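CurJ (Moorea producens 3L, PDB 5TZ6) is a curacin polyketide synthase module whose dehydratase domain, here an inactive variant, probably removes water from the growing chain, including by vinylogous dehydration. Local coordinates at residues Gln270-Phe282 and Val289-Asn301. The protein carries 1 engineered substitution. Residues are numbered along the deposited sequence; the frame is centred on the assembly and turned at random.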
loop_
_atom_site.group_PDB
_atom_site.type_symbol
_atom_site.label_atom_id
_atom_site.label_comp_id
_atom_site.label_asym_id
_atom_site.label_seq_id
_atom_site.Cartn_x
_atom_site.Cartn_y
_atom_site.Cartn_z
ATOM N N GLN A 270 -19.181 -41.807 -3.839
ATOM C CA GLN A 270 -19.242 -42.041 -2.400
ATOM C C GLN A 270 -20.193 -41.070 -1.707
ATOM O O GLN A 270 -20.970 -41.477 -0.835
ATOM C CB GLN A 270 -17.841 -41.946 -1.795
ATOM C CG GLN A 270 -16.816 -42.844 -2.472
ATOM C CD GLN A 270 -17.175 -44.314 -2.373
ATOM O OE1 GLN A 270 -17.732 -44.763 -1.371
ATOM N NE2 GLN A 270 -16.856 -45.072 -3.415
ATOM N N SER A 271 -20.143 -39.788 -2.069
ATOM C CA SER A 271 -20.980 -38.762 -1.455
ATOM C C SER A 271 -21.761 -38.045 -2.551
ATOM O O SER A 271 -21.169 -37.371 -3.402
ATOM C CB SER A 271 -20.132 -37.776 -0.651
ATOM O OG SER A 271 -20.913 -36.695 -0.172
ATOM N N GLY A 272 -23.087 -38.182 -2.521
ATOM C CA GLY A 272 -23.945 -37.541 -3.497
ATOM C C GLY A 272 -24.079 -36.046 -3.295
ATOM O O GLY A 272 -24.954 -35.401 -3.881
ATOM N N GLU A 273 -23.205 -35.480 -2.469
ATOM C CA GLU A 273 -23.194 -34.052 -2.209
ATOM C C GLU A 273 -22.007 -33.350 -2.843
ATOM O O GLU A 273 -21.931 -32.118 -2.784
ATOM C CB GLU A 273 -23.220 -33.777 -0.699
ATOM C CG GLU A 273 -24.633 -33.698 -0.142
ATOM C CD GLU A 273 -24.727 -34.133 1.306
ATOM O OE1 GLU A 273 -24.357 -35.287 1.610
ATOM O OE2 GLU A 273 -25.180 -33.319 2.139
ATOM N N LYS A 274 -21.077 -34.095 -3.428
ATOM C CA LYS A 274 -19.928 -33.525 -4.111
ATOM C C LYS A 274 -20.101 -33.710 -5.611
ATOM O O LYS A 274 -20.386 -34.819 -6.076
ATOM C CB LYS A 274 -18.633 -34.198 -3.664
ATOM C CG LYS A 274 -18.282 -33.998 -2.210
ATOM C CD LYS A 274 -17.093 -34.867 -1.845
ATOM C CE LYS A 274 -16.540 -34.497 -0.492
ATOM N NZ LYS A 274 -17.631 -34.283 0.495
ATOM N N PHE A 275 -19.932 -32.629 -6.360
ATOM C CA PHE A 275 -19.898 -32.689 -7.813
ATOM C C PHE A 275 -18.500 -32.303 -8.272
ATOM O O PHE A 275 -18.018 -31.207 -7.951
ATOM C CB PHE A 275 -20.942 -31.770 -8.441
ATOM C CG PHE A 275 -21.168 -32.045 -9.892
ATOM C CD1 PHE A 275 -20.414 -31.399 -10.854
ATOM C CD2 PHE A 275 -22.104 -32.983 -10.294
ATOM C CE1 PHE A 275 -20.607 -31.666 -12.192
ATOM C CE2 PHE A 275 -22.301 -33.254 -11.628
ATOM C CZ PHE A 275 -21.554 -32.595 -12.581
ATOM N N LYS A 276 -17.863 -33.196 -9.030
ATOM C CA LYS A 276 -16.490 -33.020 -9.486
ATOM C C LYS A 276 -16.449 -32.922 -11.006
ATOM O O LYS A 276 -17.119 -33.689 -11.710
ATOM C CB LYS A 276 -15.594 -34.164 -9.005
ATOM C CG LYS A 276 -15.586 -34.350 -7.494
ATOM C CD LYS A 276 -14.938 -35.669 -7.090
ATOM C CE LYS A 276 -14.742 -35.740 -5.581
ATOM N NZ LYS A 276 -13.988 -36.956 -5.168
ATOM N N ALA A 277 -15.656 -31.976 -11.506
ATOM C CA ALA A 277 -15.682 -31.628 -12.918
ATOM C C ALA A 277 -14.338 -31.070 -13.370
ATOM O O ALA A 277 -13.571 -30.518 -12.574
ATOM C CB ALA A 277 -16.777 -30.599 -13.194
ATOM N N ASP A 278 -14.066 -31.227 -14.663
ATOM C CA ASP A 278 -13.013 -30.512 -15.366
ATOM C C ASP A 278 -13.663 -29.564 -16.366
ATOM O O ASP A 278 -14.678 -29.901 -16.995
ATOM C CB ASP A 278 -12.069 -31.475 -16.091
ATOM C CG ASP A 278 -11.207 -32.295 -15.135
ATOM O OD1 ASP A 278 -10.814 -31.767 -14.074
ATOM O OD2 ASP A 278 -10.923 -33.471 -15.447
ATOM N N ILE A 279 -13.066 -28.383 -16.519
ATOM C CA ILE A 279 -13.613 -27.327 -17.359
ATOM C C ILE A 279 -12.518 -26.785 -18.265
ATOM O O ILE A 279 -11.351 -26.685 -17.870
ATOM C CB ILE A 279 -14.224 -26.198 -16.501
ATOM C CG1 ILE A 279 -15.182 -26.790 -15.458
ATOM C CG2 ILE A 279 -14.906 -25.170 -17.385
ATOM C CD1 ILE A 279 -15.613 -25.818 -14.385
ATOM N N GLN A 280 -12.916 -26.406 -19.481
ATOM C CA GLN A 280 -12.019 -25.881 -20.506
ATOM C C GLN A 280 -12.716 -24.711 -21.188
ATOM O O GLN A 280 -13.756 -24.888 -21.826
ATOM C CB GLN A 280 -11.644 -26.960 -21.522
ATOM C CG GLN A 280 -10.676 -28.002 -20.980
ATOM C CD GLN A 280 -10.237 -28.976 -22.045
ATOM O OE1 GLN A 280 -11.033 -29.393 -22.885
ATOM N NE2 GLN A 280 -8.958 -29.325 -22.035
ATOM N N LEU A 281 -12.184 -23.514 -21.008
ATOM C CA LEU A 281 -12.650 -22.339 -21.722
ATOM C C LEU A 281 -11.703 -22.094 -22.888
ATOM O O LEU A 281 -10.489 -22.015 -22.685
ATOM C CB LEU A 281 -12.684 -21.133 -20.785
ATOM C CG LEU A 281 -13.173 -19.791 -21.319
ATOM C CD1 LEU A 281 -14.630 -19.866 -21.768
ATOM C CD2 LEU A 281 -12.974 -18.732 -20.245
ATOM N N PHE A 282 -12.240 -21.995 -24.106
ATOM C CA PHE A 282 -11.377 -21.815 -25.269
ATOM C C PHE A 282 -12.011 -20.884 -26.299
ATOM O O PHE A 282 -13.196 -20.527 -26.232
ATOM C CB PHE A 282 -10.979 -23.154 -25.913
ATOM C CG PHE A 282 -12.132 -24.016 -26.293
ATOM C CD1 PHE A 282 -12.742 -24.830 -25.354
ATOM C CD2 PHE A 282 -12.601 -24.025 -27.599
ATOM C CE1 PHE A 282 -13.813 -25.627 -25.702
ATOM C CE2 PHE A 282 -13.668 -24.820 -27.957
ATOM C CZ PHE A 282 -14.278 -25.622 -27.008
ATOM N N VAL A 289 -8.144 -20.705 -23.570
ATOM C CA VAL A 289 -8.067 -19.489 -22.764
ATOM C C VAL A 289 -7.802 -19.809 -21.294
ATOM O O VAL A 289 -6.981 -19.155 -20.646
ATOM C CB VAL A 289 -9.371 -18.679 -22.940
ATOM C CG1 VAL A 289 -9.551 -17.691 -21.797
ATOM C CG2 VAL A 289 -9.379 -17.962 -24.290
ATOM N N ALA A 290 -8.483 -20.809 -20.745
ATOM C CA ALA A 290 -8.340 -21.151 -19.337
ATOM C C ALA A 290 -8.778 -22.593 -19.157
ATOM O O ALA A 290 -9.565 -23.127 -19.947
ATOM C CB ALA A 290 -9.155 -20.219 -18.433
ATOM N N GLN A 291 -8.283 -23.213 -18.092
ATOM C CA GLN A 291 -8.582 -24.614 -17.836
ATOM C C GLN A 291 -8.693 -24.851 -16.340
ATOM O O GLN A 291 -7.934 -24.280 -15.555
ATOM C CB GLN A 291 -7.502 -25.526 -18.424
ATOM C CG GLN A 291 -7.853 -26.994 -18.362
ATOM C CD GLN A 291 -6.805 -27.863 -19.013
ATOM O OE1 GLN A 291 -7.121 -28.770 -19.784
ATOM N NE2 GLN A 291 -5.543 -27.592 -18.705
ATOM N N VAL A 292 -9.644 -25.691 -15.948
ATOM C CA VAL A 292 -9.891 -25.999 -14.545
ATOM C C VAL A 292 -9.866 -27.508 -14.387
ATOM O O VAL A 292 -10.649 -28.217 -15.033
ATOM C CB VAL A 292 -11.230 -25.432 -14.052
ATOM C CG1 VAL A 292 -11.482 -25.851 -12.601
ATOM C CG2 VAL A 292 -11.249 -23.927 -14.202
ATOM N N ILE A 293 -8.990 -27.992 -13.515
ATOM C CA ILE A 293 -8.845 -29.409 -13.216
ATOM C C ILE A 293 -9.230 -29.611 -11.762
ATOM O O ILE A 293 -8.723 -28.909 -10.876
ATOM C CB ILE A 293 -7.405 -29.896 -13.468
ATOM C CG1 ILE A 293 -7.040 -29.759 -14.945
ATOM C CG2 ILE A 293 -7.242 -31.343 -13.016
ATOM C CD1 ILE A 293 -7.779 -30.714 -15.841
ATOM N N GLY A 294 -10.106 -30.577 -11.514
ATOM C CA GLY A 294 -10.483 -30.885 -10.150
ATOM C C GLY A 294 -11.385 -29.854 -9.507
ATOM O O GLY A 294 -11.214 -29.540 -8.322
ATOM N N PHE A 295 -12.310 -29.281 -10.269
ATOM C CA PHE A 295 -13.330 -28.430 -9.675
ATOM C C PHE A 295 -14.274 -29.280 -8.839
ATOM O O PHE A 295 -14.811 -30.281 -9.322
ATOM C CB PHE A 295 -14.118 -27.694 -10.757
ATOM C CG PHE A 295 -15.233 -26.851 -10.216
ATOM C CD1 PHE A 295 -16.459 -27.420 -9.902
ATOM C CD2 PHE A 295 -15.064 -25.489 -10.029
ATOM C CE1 PHE A 295 -17.487 -26.654 -9.398
ATOM C CE2 PHE A 295 -16.098 -24.712 -9.532
ATOM C CZ PHE A 295 -17.309 -25.295 -9.216
ATOM N N GLU A 296 -14.471 -28.896 -7.584
ATOM C CA GLU A 296 -15.432 -29.561 -6.714
ATOM C C GLU A 296 -16.393 -28.526 -6.158
ATOM O O GLU A 296 -15.964 -27.552 -5.517
ATOM C CB GLU A 296 -14.761 -30.314 -5.566
ATOM C CG GLU A 296 -15.790 -31.028 -4.687
ATOM C CD GLU A 296 -15.179 -31.825 -3.546
ATOM O OE1 GLU A 296 -15.292 -31.380 -2.384
ATOM O OE2 GLU A 296 -14.588 -32.895 -3.808
ATOM N N GLY A 297 -17.684 -28.736 -6.424
ATOM C CA GLY A 297 -18.750 -28.000 -5.770
ATOM C C GLY A 297 -19.440 -28.929 -4.786
ATOM O O GLY A 297 -19.414 -30.153 -4.943
ATOM N N ARG A 298 -20.052 -28.350 -3.762
ATOM C CA ARG A 298 -20.742 -29.132 -2.746
ATOM C C ARG A 298 -22.134 -28.572 -2.524
ATOM O O ARG A 298 -22.323 -27.352 -2.502
ATOM C CB ARG A 298 -19.981 -29.149 -1.423
ATOM C CG ARG A 298 -18.666 -29.870 -1.503
ATOM C CD ARG A 298 -18.136 -30.195 -0.130
ATOM N NE ARG A 298 -16.835 -30.844 -0.199
ATOM C CZ ARG A 298 -16.108 -31.159 0.864
ATOM N NH1 ARG A 298 -16.559 -30.888 2.080
ATOM N NH2 ARG A 298 -14.932 -31.746 0.711
ATOM N N LYS A 299 -23.096 -29.476 -2.344
ATOM C CA LYS A 299 -24.466 -29.075 -2.062
ATOM C C LYS A 299 -24.496 -28.186 -0.829
ATOM O O LYS A 299 -23.843 -28.477 0.177
ATOM C CB LYS A 299 -25.335 -30.311 -1.833
ATOM C CG LYS A 299 -25.768 -31.028 -3.096
ATOM C CD LYS A 299 -27.239 -30.795 -3.386
ATOM C CE LYS A 299 -27.782 -31.831 -4.361
ATOM N NZ LYS A 299 -29.230 -31.620 -4.644
ATOM N N ALA A 300 -25.243 -27.090 -0.909
ATOM C CA ALA A 300 -25.333 -26.191 0.229
ATOM C C ALA A 300 -26.503 -25.240 0.040
ATOM O O ALA A 300 -26.949 -24.982 -1.081
ATOM C CB ALA A 300 -24.033 -25.407 0.426
ATOM N N ASN A 301 -26.997 -24.733 1.160
ATOM C CA ASN A 301 -27.987 -23.673 1.144
ATOM C C ASN A 301 -27.256 -22.340 1.151
ATOM O O ASN A 301 -26.568 -22.033 2.134
ATOM C CB ASN A 301 -28.900 -23.778 2.351
ATOM C CG ASN A 301 -30.049 -22.786 2.308
ATOM O OD1 ASN A 301 -29.888 -21.644 1.870
ATOM N ND2 ASN A 301 -31.216 -23.218 2.778
#
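Lys274 lays its terminal CE and NZ over one face of the Arg298 guanidinium, NZ 3.5 Å from Arg298 CZ, while the carboxylate of Glu296 meets that group in plane at its edge, Arg298 NE to Glu296 OE1 at 2.7 Å forming a salt bridge. Phe243 adds a cation-pi contact to Arg298. Lys274, Glu296 and Arg298 belong to an antiparallel beta hairpin of the double-hotdog dehydratase fold, strand 274-282 against strand 288-300. With chi4 at 44°, the Lys274 chain bends at its end, which brings NZ over the guanidinium centre; the like charges are probably eased by Glu296, which is salt-bridged to Arg298 and whose OE1 lies 4.7 Å from Lys274 NZ. An alanine in place of Arg298 would probably leave Glu296 OE1 without its salt-bridge mate and the end of Lys274 without the flat group beneath it. Lys276 runs alongside Glu296, but its NZ forms a salt bridge with Asp268.

Further along this polar face the side chains of Gln280 and Gln291 run side by side, their amide planes 16° apart, joined by Gln280 NE2 to Gln291 OE1 at 3.0 Å. The opposite face is apolar: Ile279 CB packs on Val292 CB at 3.9 Å, and the side chain of Phe295, whose ring meets that of Phe222, is about 7 Å from the bound (2E,5R)-5-hydroxy-2-methylhept-2-enoic acid.

A one-residue register shift between Ala277 and Ile279 marks a beta bulge, where Gly294 N donates to Asp278 OD1. A classic bulge follows near the connection between the two strands: Leu281 O accepts from both Val289 N, at 2.8 Å, and Ala290 N, at 3.0 Å.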